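UDP-glucose 4-epimerase (Brucella ovis, PDB 4WOK) probably interconverts UDP-glucose and UDP-galactose by inverting the sugar at C4, with NAD bound in a Rossmann-type domain. Local coordinates at residues Tyr178-Ala184 against Arg231-Thr237; Leu137-Glu141 against Ala298-Asp302; Met205-Arg211 against Ala326-Leu332. The protein carries 2 engineered substitutions. All blocks are in the same frame, centred on the assembly; numbering follows the deposited sequence.

Contact 1. Residues Tyr178-Ala184 against Arg231-Thr237. With NAD (nicotinamide-adenine-dinucleotide), chain B.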
loop_
_atom_site.group_PDB
_atom_site.type_symbol
_atom_site.label_atom_id
_atom_site.label_comp_id
_atom_site.label_asym_id
_atom_site.label_seq_id
_atom_site.Cartn_x
_atom_site.Cartn_y
_atom_site.Cartn_z
ATOM N N TYR A 178 2.123 2.425 5.835
ATOM C CA TYR A 178 0.985 1.647 6.320
ATOM C C TYR A 178 1.330 0.173 6.260
ATOM O O TYR A 178 2.330 -0.211 5.640
ATOM C CB TYR A 178 -0.278 1.950 5.507
ATOM C CG TYR A 178 -0.077 1.892 4.000
ATOM C CD1 TYR A 178 0.449 2.982 3.299
ATOM C CD2 TYR A 178 -0.433 0.760 3.283
ATOM C CE1 TYR A 178 0.632 2.927 1.933
ATOM C CE2 TYR A 178 -0.270 0.698 1.917
ATOM C CZ TYR A 178 0.270 1.781 1.246
ATOM O OH TYR A 178 0.444 1.714 -0.120
ATOM N N PHE A 179 0.510 -0.652 6.910
ATOM C CA PHE A 179 0.794 -2.084 6.987
ATOM C C PHE A 179 0.133 -2.914 5.880
ATOM O O PHE A 179 0.818 -3.421 4.986
ATOM C CB PHE A 179 0.366 -2.632 8.356
ATOM C CG PHE A 179 1.412 -2.472 9.429
ATOM C CD1 PHE A 179 2.593 -3.208 9.380
ATOM C CD2 PHE A 179 1.219 -1.590 10.484
ATOM C CE1 PHE A 179 3.559 -3.072 10.367
ATOM C CE2 PHE A 179 2.175 -1.449 11.476
ATOM C CZ PHE A 179 3.350 -2.193 11.416
ATOM N N ASN A 180 -1.185 -3.079 5.958
ATOM C CA ASN A 180 -1.896 -3.961 5.041
ATOM C C ASN A 180 -3.058 -3.296 4.341
ATOM O O ASN A 180 -4.068 -2.973 4.969
ATOM C CB ASN A 180 -2.431 -5.198 5.774
ATOM C CG ASN A 180 -1.330 -6.042 6.381
ATOM O OD1 ASN A 180 -0.528 -6.641 5.666
ATOM N ND2 ASN A 180 -1.303 -6.116 7.708
ATOM N N ALA A 181 -2.925 -3.131 3.031
ATOM C CA ALA A 181 -4.014 -2.636 2.203
ATOM C C ALA A 181 -5.067 -3.718 2.065
ATOM O O ALA A 181 -4.738 -4.861 1.796
ATOM C CB ALA A 181 -3.504 -2.235 0.842
ATOM N N SER A 182 -6.332 -3.359 2.209
ATOM C CA SER A 182 -7.388 -4.356 2.174
ATOM C C SER A 182 -8.682 -3.789 1.594
ATOM O O SER A 182 -8.766 -2.602 1.280
ATOM C CB SER A 182 -7.634 -4.902 3.581
ATOM O OG SER A 182 -7.961 -3.853 4.477
ATOM N N GLY A 183 -9.685 -4.650 1.467
ATOM C CA GLY A 183 -10.968 -4.269 0.914
ATOM C C GLY A 183 -10.873 -4.024 -0.582
ATOM O O GLY A 183 -9.915 -4.449 -1.248
ATOM N N ALA A 184 -11.887 -3.346 -1.110
ATOM C CA ALA A 184 -11.936 -2.998 -2.524
ATOM C C ALA A 184 -12.951 -1.882 -2.692
ATOM O O ALA A 184 -13.682 -1.565 -1.750
ATOM C CB ALA A 184 -12.307 -4.208 -3.377
ATOM N N ARG A 231 -2.789 -7.687 13.575
ATOM C CA ARG A 231 -2.080 -6.878 12.573
ATOM C C ARG A 231 -2.963 -5.710 12.156
ATOM O O ARG A 231 -4.092 -5.569 12.645
ATOM C CB ARG A 231 -1.683 -7.738 11.370
ATOM C CG ARG A 231 -0.728 -8.891 11.704
ATOM C CD ARG A 231 0.679 -8.370 11.964
ATOM N NE ARG A 231 1.656 -9.425 12.241
ATOM C CZ ARG A 231 2.011 -9.813 13.463
ATOM N NH1 ARG A 231 1.454 -9.248 14.525
ATOM N NH2 ARG A 231 2.919 -10.769 13.626
ATOM N N ASP A 232 -2.462 -4.891 11.237
ATOM C CA ASP A 232 -3.051 -3.585 10.962
ATOM C C ASP A 232 -3.607 -3.531 9.550
ATOM O O ASP A 232 -2.860 -3.705 8.583
ATOM C CB ASP A 232 -1.993 -2.505 11.159
ATOM C CG ASP A 232 -2.578 -1.120 11.268
ATOM O OD1 ASP A 232 -3.801 -0.953 11.082
ATOM O OD2 ASP A 232 -1.798 -0.192 11.546
ATOM N N TYR A 233 -4.906 -3.291 9.423
ATOM C CA TYR A 233 -5.537 -3.299 8.104
ATOM C C TYR A 233 -6.202 -1.973 7.773
ATOM O O TYR A 233 -6.940 -1.421 8.580
ATOM C CB TYR A 233 -6.560 -4.435 8.015
ATOM C CG TYR A 233 -5.934 -5.783 8.300
ATOM C CD1 TYR A 233 -5.843 -6.265 9.601
ATOM C CD2 TYR A 233 -5.399 -6.553 7.276
ATOM C CE1 TYR A 233 -5.251 -7.486 9.871
ATOM C CE2 TYR A 233 -4.802 -7.774 7.538
ATOM C CZ TYR A 233 -4.732 -8.232 8.837
ATOM O OH TYR A 233 -4.132 -9.443 9.106
ATOM N N ILE A 234 -5.942 -1.466 6.576
ATOM C CA ILE A 234 -6.566 -0.224 6.142
ATOM C C ILE A 234 -7.194 -0.415 4.764
ATOM O O ILE A 234 -6.599 -1.020 3.868
ATOM C CB ILE A 234 -5.549 0.955 6.130
ATOM C CG1 ILE A 234 -6.195 2.227 5.574
ATOM C CG2 ILE A 234 -4.295 0.610 5.333
ATOM C CD1 ILE A 234 -5.376 3.491 5.841
ATOM N N HIS A 235 -8.412 0.089 4.608
ATOM C CA HIS A 235 -9.144 -0.033 3.360
ATOM C C HIS A 235 -8.456 0.734 2.236
ATOM O O HIS A 235 -8.018 1.873 2.423
ATOM C CB HIS A 235 -10.576 0.468 3.545
ATOM C CG HIS A 235 -11.511 0.023 2.467
ATOM N ND1 HIS A 235 -11.472 0.538 1.190
ATOM C CD2 HIS A 235 -12.505 -0.898 2.473
ATOM C CE1 HIS A 235 -12.409 -0.038 0.458
ATOM N NE2 HIS A 235 -13.052 -0.913 1.213
ATOM N N VAL A 236 -8.397 0.119 1.062
ATOM C CA VAL A 236 -7.681 0.696 -0.074
ATOM C C VAL A 236 -8.264 2.050 -0.518
ATOM O O VAL A 236 -7.542 2.923 -1.022
ATOM C CB VAL A 236 -7.677 -0.295 -1.257
ATOM C CG1 VAL A 236 -9.106 -0.627 -1.681
ATOM C CG2 VAL A 236 -6.850 0.242 -2.425
ATOM N N THR A 237 -9.565 2.241 -0.326
ATOM C CA THR A 237 -10.166 3.526 -0.677
ATOM C C THR A 237 -9.673 4.614 0.268
ATOM O O THR A 237 -9.445 5.756 -0.152
ATOM C CB THR A 237 -11.701 3.463 -0.655
ATOM O OG1 THR A 237 -12.135 2.465 -1.588
ATOM C CG2 THR A 237 -12.296 4.810 -1.058
HETATM P PA NAD B . 0.501 -4.062 -6.965
HETATM O O1A NAD B . 1.630 -4.982 -7.391
HETATM O O2A NAD B . -0.949 -4.326 -7.244
HETATM O O5B NAD B . 0.814 -2.587 -7.818
HETATM C C5B NAD B . 2.180 -2.472 -8.153
HETATM C C4B NAD B . 2.178 -1.771 -9.537
HETATM O O4B NAD B . 3.499 -1.325 -9.872
HETATM C C3B NAD B . 1.772 -2.884 -10.510
HETATM O O3B NAD B . 0.782 -2.360 -11.360
HETATM C C2B NAD B . 3.096 -3.171 -11.261
HETATM O O2B NAD B . 2.851 -3.560 -12.555
HETATM C C1B NAD B . 3.776 -1.754 -11.219
HETATM N N9A NAD B . 5.248 -1.841 -11.266
HETATM C C8A NAD B . 6.117 -2.633 -10.484
HETATM N N7A NAD B . 7.405 -2.428 -10.780
HETATM C C5A NAD B . 7.371 -1.468 -11.799
HETATM C C6A NAD B . 8.400 -0.845 -12.539
HETATM N N6A NAD B . 9.716 -1.168 -12.308
HETATM N N1A NAD B . 8.086 0.075 -13.481
HETATM C C2A NAD B . 6.757 0.356 -13.682
HETATM N N3A NAD B . 5.665 -0.171 -13.057
HETATM C C4A NAD B . 6.034 -1.084 -12.106
HETATM O O3 NAD B . 0.957 -3.803 -5.445
HETATM P PN NAD B . 0.018 -2.837 -4.552
HETATM O O1N NAD B . -0.981 -1.945 -5.233
HETATM O O2N NAD B . -0.229 -3.635 -3.321
HETATM O O5D NAD B . 1.069 -1.747 -3.720
HETATM C C5D NAD B . 1.734 -0.929 -4.549
HETATM C C4D NAD B . 2.504 0.031 -3.642
HETATM O O4D NAD B . 1.915 -0.018 -2.278
HETATM C C3D NAD B . 3.955 -0.468 -3.484
HETATM O O3D NAD B . 4.729 0.676 -3.316
HETATM C C2D NAD B . 3.859 -1.261 -2.176
HETATM O O2D NAD B . 5.031 -1.339 -1.466
HETATM C C1D NAD B . 2.965 -0.263 -1.402
HETATM N N1N NAD B . 2.415 -0.980 -0.144
HETATM C C2N NAD B . 1.422 -1.937 -0.335
HETATM C C3N NAD B . 0.905 -2.604 0.807
HETATM C C7N NAD B . -0.167 -3.643 0.615
HETATM O O7N NAD B . -0.661 -4.217 1.591
HETATM N N7N NAD B . -0.581 -3.936 -0.670
HETATM C C4N NAD B . 1.410 -2.291 2.071
HETATM C C5N NAD B . 2.408 -1.328 2.224
HETATM C C6N NAD B . 2.915 -0.669 1.096
HETATM O O HOH W 1 -1.266 0.468 8.578
#
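Arg231 opens this segment at the margin of the contact, and its CB lies 4.0 Å from Asn180 ND2. Arg231 NH2 hydrogen-bonds Pro296 O. Asp232 does more. Its O takes the side-chain amide of Asn180 (ND2 to O, 3.0 Å) and a weak bond from Asn180 N at 3.2 Å. Its carboxylate OD2 bonds Ala301 N. A water accepts from Phe179 N at 2.7 Å and donates weakly to Asp232 OD2 at 3.1 Å. Tyr233 pairs with Asn180, and Asn180 ND2 lies over one face of the tyrosine ring. Ile234 carries the main pairing: its N donates to Asn180 O at 2.9 Å and its O accepts Ser182 N at 2.9 Å. These bonds join strand 180-182 and the end of strand 230-235 in parallel, within a small mixed sheet separate from the large parallel sheet of the Rossmann fold. Segment 178-184 also lines the NAD pocket. Ala181 N donates to the nicotinamide carboxamide oxygen O7N of NAD at 2.9 Å, and Phe179 O lies 3.2 Å from C4N, the hydride-carrying carbon in this family. His235 is the N-cap of helix 236-251, and its ND1 accepts Thr237 N at 3.0 Å. Gly183 CA packs over the imidazole face in a CH-pi contact, where a CB would clash with the ring. Val236 N donates to Ser182 O at 2.8 Å.

Contact 2. Residues Leu137-Glu141 against Ala298-Asp302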
loop_
_atom_site.group_PDB
_atom_site.type_symbol
_atom_site.label_atom_id
_atom_site.label_comp_id
_atom_site.label_asym_id
_atom_site.label_seq_id
_atom_site.Cartn_x
_atom_site.Cartn_y
_atom_site.Cartn_z
ATOM N N LEU A 137 3.343 0.353 21.443
ATOM C CA LEU A 137 2.186 0.267 20.569
ATOM C C LEU A 137 1.121 1.267 20.998
ATOM O O LEU A 137 0.844 1.402 22.188
ATOM C CB LEU A 137 1.618 -1.152 20.566
ATOM C CG LEU A 137 2.484 -2.206 19.878
ATOM C CD1 LEU A 137 2.087 -3.595 20.340
ATOM C CD2 LEU A 137 2.368 -2.089 18.359
ATOM N N PRO A 138 0.513 1.971 20.029
ATOM C CA PRO A 138 0.748 1.843 18.585
ATOM C C PRO A 138 2.061 2.484 18.139
ATOM O O PRO A 138 2.690 3.203 18.914
ATOM C CB PRO A 138 -0.451 2.570 17.974
ATOM C CG PRO A 138 -0.847 3.570 19.012
ATOM C CD PRO A 138 -0.538 2.956 20.337
ATOM N N ILE A 139 2.467 2.217 16.902
ATOM C CA ILE A 139 3.770 2.662 16.417
ATOM C C ILE A 139 3.717 4.095 15.898
ATOM O O ILE A 139 3.068 4.369 14.892
ATOM C CB ILE A 139 4.292 1.738 15.297
ATOM C CG1 ILE A 139 4.219 0.270 15.739
ATOM C CG2 ILE A 139 5.703 2.138 14.892
ATOM C CD1 ILE A 139 4.603 -0.708 14.645
ATOM N N GLY A 140 4.394 5.007 16.592
ATOM C CA GLY A 140 4.459 6.393 16.165
ATOM C C GLY A 140 5.582 6.583 15.164
ATOM O O GLY A 140 6.454 5.726 15.041
ATOM N N GLU A 141 5.576 7.702 14.449
ATOM C CA GLU A 141 6.591 7.951 13.428
ATOM C C GLU A 141 7.965 8.181 14.050
ATOM O O GLU A 141 8.984 8.109 13.365
ATOM C CB GLU A 141 6.202 9.147 12.558
ATOM C CG GLU A 141 4.997 8.912 11.663
ATOM C CD GLU A 141 3.675 9.152 12.363
ATOM O OE1 GLU A 141 3.672 9.414 13.586
ATOM O OE2 GLU A 141 2.628 9.087 11.687
ATOM N N ALA A 298 1.315 -8.384 18.122
ATOM C CA ALA A 298 0.508 -7.267 17.660
ATOM C C ALA A 298 1.360 -6.198 17.002
ATOM O O ALA A 298 2.408 -5.807 17.518
ATOM C CB ALA A 298 -0.294 -6.668 18.816
ATOM N N LEU A 299 0.898 -5.747 15.842
ATOM C CA LEU A 299 1.522 -4.638 15.129
ATOM C C LEU A 299 0.440 -3.745 14.540
ATOM O O LEU A 299 -0.403 -4.207 13.772
ATOM C CB LEU A 299 2.439 -5.147 14.016
ATOM C CG LEU A 299 3.657 -5.998 14.374
ATOM C CD1 LEU A 299 4.291 -6.554 13.103
ATOM C CD2 LEU A 299 4.665 -5.185 15.167
ATOM N N TYR A 300 0.454 -2.471 14.902
ATOM C CA TYR A 300 -0.444 -1.507 14.290
ATOM C C TYR A 300 0.093 -0.098 14.511
ATOM O O TYR A 300 0.844 0.159 15.454
ATOM C CB TYR A 300 -1.873 -1.648 14.829
ATOM C CG TYR A 300 -1.992 -1.609 16.335
ATOM C CD1 TYR A 300 -1.761 -2.748 17.099
ATOM C CD2 TYR A 300 -2.347 -0.436 16.994
ATOM C CE1 TYR A 300 -1.867 -2.717 18.477
ATOM C CE2 TYR A 300 -2.456 -0.397 18.373
ATOM C CZ TYR A 300 -2.218 -1.541 19.108
ATOM O OH TYR A 300 -2.330 -1.507 20.477
ATOM N N ALA A 301 -0.297 0.806 13.622
ATOM C CA ALA A 301 0.297 2.132 13.548
ATOM C C ALA A 301 -0.515 3.193 14.281
ATOM O O ALA A 301 -1.735 3.095 14.387
ATOM C CB ALA A 301 0.471 2.532 12.091
ATOM N N ASP A 302 0.185 4.214 14.765
ATOM C CA ASP A 302 -0.431 5.389 15.364
ATOM C C ASP A 302 -0.773 6.403 14.268
ATOM O O ASP A 302 0.122 6.930 13.609
ATOM C CB ASP A 302 0.517 6.007 16.396
ATOM C CG ASP A 302 -0.147 7.067 17.252
ATOM O OD1 ASP A 302 -1.284 7.479 16.937
ATOM O OD2 ASP A 302 0.482 7.492 18.244
HETATM O O HOH W 2 0.777 9.409 14.407
#
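Two backbone hydrogen bonds join these segments around Ile139. Ile139 N donates to Tyr300 O at 3.0 Å. Ile139 O accepts Asp302 N at 2.9 Å. Both backbone polar groups of Ile139 are therefore satisfied across the contact. Ala301, between the two partners, has its CA 4.5 Å from Ile139 CA, and its N is taken by Asp232 OD2. Tyr300 N is buried with no partner. Beyond the bridge, a water lies 2.7 Å from Asp302 O and 3.0 Å from Glu141 OE1. Glu141 OE2 accepts from Asn260 N at the end of strand 257-260. Asp302 OD1 accepts Ala304 N, at the start of helix 304-310. Apolar contacts cover the other end. Pro138, after a cis peptide bond, sets CB 3.6 Å from Tyr300 CE2, and Leu137 CB lies 4.1 Å from Tyr300 CZ. Leu137 CD1 reaches Ala298 CB at 4.2 Å. Neither segment forms a regular strand. The arrangement is a single isolated beta bridge between two loops near the surface. It ties the loop between strand 121-125 and helix 150-169 of the Rossmann domain to the loop between strand 286-289 and helix 304-310.

Contact 3. Residues Met205-Arg211 against Ala326-Leu332. Engineered in segment 326-332: His329 (natural residue Tyr). With PO4 (phosphate ion), chain D.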
loop_
_atom_site.group_PDB
_atom_site.type_symbol
_atom_site.label_atom_id
_atom_site.label_comp_id
_atom_site.label_asym_id
_atom_site.label_seq_id
_atom_site.Cartn_x
_atom_site.Cartn_y
_atom_site.Cartn_z
ATOM N N MET A 205 -10.236 -15.511 2.190
ATOM C CA MET A 205 -11.463 -15.521 1.395
ATOM C C MET A 205 -11.421 -16.575 0.298
ATOM O O MET A 205 -12.407 -17.285 0.057
ATOM C CB MET A 205 -11.720 -14.141 0.780
ATOM C CG MET A 205 -12.161 -13.131 1.801
ATOM S SD MET A 205 -12.387 -11.476 1.134
ATOM C CE MET A 205 -13.096 -10.694 2.585
ATOM N N MET A 206 -10.284 -16.665 -0.374
ATOM C CA MET A 206 -10.094 -17.683 -1.392
ATOM C C MET A 206 -10.297 -19.069 -0.791
ATOM O O MET A 206 -10.917 -19.928 -1.410
ATOM C CB MET A 206 -8.705 -17.569 -2.014
ATOM C CG MET A 206 -8.531 -16.321 -2.899
ATOM S SD MET A 206 -6.794 -16.010 -3.283
ATOM C CE MET A 206 -6.441 -17.405 -4.352
ATOM N N ALA A 207 -9.787 -19.266 0.419
ATOM C CA ALA A 207 -9.914 -20.560 1.095
ATOM C C ALA A 207 -11.386 -20.839 1.432
ATOM O O ALA A 207 -11.890 -21.927 1.186
ATOM C CB ALA A 207 -9.059 -20.591 2.342
ATOM N N ALA A 208 -12.080 -19.839 1.970
ATOM C CA ALA A 208 -13.508 -19.983 2.265
ATOM C C ALA A 208 -14.287 -20.273 0.983
ATOM O O ALA A 208 -15.261 -21.013 0.990
ATOM C CB ALA A 208 -14.042 -18.735 2.948
ATOM N N ALA A 209 -13.826 -19.708 -0.126
ATOM C CA ALA A 209 -14.502 -19.875 -1.409
ATOM C C ALA A 209 -14.130 -21.167 -2.134
ATOM O O ALA A 209 -14.765 -21.524 -3.125
ATOM C CB ALA A 209 -14.204 -18.687 -2.307
ATOM N N GLY A 210 -13.094 -21.852 -1.655
ATOM C CA GLY A 210 -12.681 -23.115 -2.238
ATOM C C GLY A 210 -11.683 -22.900 -3.354
ATOM O O GLY A 210 -11.349 -23.825 -4.091
ATOM N N ARG A 211 -11.209 -21.665 -3.485
ATOM C CA ARG A 211 -10.189 -21.350 -4.473
ATOM C C ARG A 211 -8.815 -21.739 -3.939
ATOM O O ARG A 211 -7.879 -21.944 -4.709
ATOM C CB ARG A 211 -10.242 -19.866 -4.846
ATOM C CG ARG A 211 -11.577 -19.475 -5.463
ATOM C CD ARG A 211 -11.596 -18.020 -5.921
ATOM N NE ARG A 211 -12.799 -17.713 -6.698
ATOM C CZ ARG A 211 -12.976 -16.593 -7.403
ATOM N NH1 ARG A 211 -12.034 -15.663 -7.430
ATOM N NH2 ARG A 211 -14.098 -16.403 -8.081
ATOM N N ALA A 326 -14.402 -6.657 -0.228
ATOM C CA ALA A 326 -13.431 -7.563 -0.842
ATOM C C ALA A 326 -14.061 -8.892 -1.267
ATOM O O ALA A 326 -13.731 -9.437 -2.318
ATOM C CB ALA A 326 -12.273 -7.816 0.107
ATOM N N ALA A 327 -14.976 -9.398 -0.445
ATOM C CA ALA A 327 -15.517 -10.747 -0.626
ATOM C C ALA A 327 -16.003 -11.089 -2.051
ATOM O O ALA A 327 -15.682 -12.167 -2.557
ATOM C CB ALA A 327 -16.638 -10.982 0.384
ATOM N N PRO A 328 -16.762 -10.187 -2.713
ATOM C CA PRO A 328 -17.238 -10.538 -4.062
ATOM C C PRO A 328 -16.141 -10.768 -5.089
ATOM O O PRO A 328 -16.397 -11.377 -6.131
ATOM C CB PRO A 328 -18.077 -9.314 -4.459
ATOM C CG PRO A 328 -18.520 -8.737 -3.163
ATOM C CD PRO A 328 -17.347 -8.913 -2.255
ATOM N N HIS A 329 -14.932 -10.294 -4.808
ATOM C CA HIS A 329 -13.843 -10.475 -5.743
ATOM C C HIS A 329 -13.138 -11.814 -5.581
ATOM O O HIS A 329 -12.303 -12.174 -6.402
ATOM C CB HIS A 329 -12.841 -9.334 -5.596
ATOM C CG HIS A 329 -13.393 -8.007 -6.010
ATOM N ND1 HIS A 329 -13.491 -7.627 -7.328
ATOM C CD2 HIS A 329 -13.905 -6.990 -5.277
ATOM C CE1 HIS A 329 -14.025 -6.413 -7.390
ATOM N NE2 HIS A 329 -14.282 -6.008 -6.164
ATOM N N PHE A 330 -13.479 -12.563 -4.540
ATOM C CA PHE A 330 -12.799 -13.831 -4.314
ATOM C C PHE A 330 -13.777 -14.994 -4.237
ATOM O O PHE A 330 -13.560 -15.933 -3.501
ATOM C CB PHE A 330 -11.956 -13.762 -3.041
ATOM C CG PHE A 330 -10.869 -12.726 -3.104
ATOM C CD1 PHE A 330 -9.729 -12.945 -3.870
ATOM C CD2 PHE A 330 -10.993 -11.540 -2.413
ATOM C CE1 PHE A 330 -8.726 -11.983 -3.951
ATOM C CE2 PHE A 330 -9.994 -10.567 -2.483
ATOM C CZ PHE A 330 -8.861 -10.791 -3.252
ATOM N N GLY A 331 -14.852 -14.913 -5.010
ATOM C CA GLY A 331 -15.786 -16.012 -5.135
ATOM C C GLY A 331 -16.763 -16.146 -3.988
ATOM O O GLY A 331 -17.332 -17.215 -3.795
ATOM N N LEU A 332 -16.967 -15.073 -3.229
ATOM C CA LEU A 332 -17.902 -15.113 -2.108
ATOM C C LEU A 332 -19.081 -14.179 -2.353
ATOM O O LEU A 332 -19.025 -13.305 -3.216
ATOM C CB LEU A 332 -17.191 -14.752 -0.797
ATOM C CG LEU A 332 -16.076 -15.725 -0.396
ATOM C CD1 LEU A 332 -15.301 -15.225 0.810
ATOM C CD2 LEU A 332 -16.667 -17.113 -0.108
HETATM P P PO4 D . -13.353 -10.660 -10.243
HETATM O O1 PO4 D . -14.698 -10.083 -10.623
HETATM O O2 PO4 D . -13.503 -12.120 -9.848
HETATM O O3 PO4 D . -12.795 -9.837 -9.102
HETATM O O4 PO4 D . -12.415 -10.569 -11.424
HETATM O O HOH W 3 -15.230 -13.486 -7.689
#
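The C-terminal end of helix 200-209 closes in a Schellman motif and packs against the chain that leaves helix 319-326, close to the zinc site. Gly210 takes positive phi there, with Arg211 N bonded to Met206 O at 2.7 Å and Gly210 N to Ala207 O at 3.1 Å. No hydrogen bond crosses between the segments, so the fit is mainly apolar. Phe330 meets two methionines in Met-aromatic contacts: the SD atoms of Met205 and Met206 lie 5.0 and 5.2 Å from its ring centroid, both oblique to the ring. The Phe330 side chain is about 6 Å from the zinc, and Met206 also touches Glu197, a zinc ligand. Met205 SD reaches Ala326 CB at 3.8 Å as well. Leu332 CD1 packs 3.7 Å from Met205 CB, and its CD2 lies 3.7 Å from Ala209 CB. Helix 269-280 backs this patch through Ile276. The Arg211 guanidinium lies with one face over Gly331 CA, and a CB on Gly331 would clash with Arg211 NE. His329 is an engineered residue; its ND1 donates to O3 of a phosphate, probably from the crystallisation liquor, at 2.9 Å. A water donates to Pro328 O at 2.9 Å and to phosphate O2 at 3.1 Å.

In the fold
Contact 1 lies near the centre of the chain. The centres of contacts 1 and 2 are about 14 Å apart. Those of contacts 1 and 3 are about 17 Å apart. Contacts 2 and 3 have centres about 29 Å apart and do not touch. Contact 1 lies in the small mixed sheet beside the nicotinamide. Contact 2 joins it through the 298-302 loop, where Asp232 OD2 and Ala301 N are 2.7 Å apart. Contact 3 joins it through the chain after helix 319-326, where Ala184 CB packs 3.7 Å from His329 CD2. Strand 180-182 of contact 1 is followed by helix 200-209 of contact 3. Contact 1 is nested inside the loop closed by contact 2, while contact 3 crosses both.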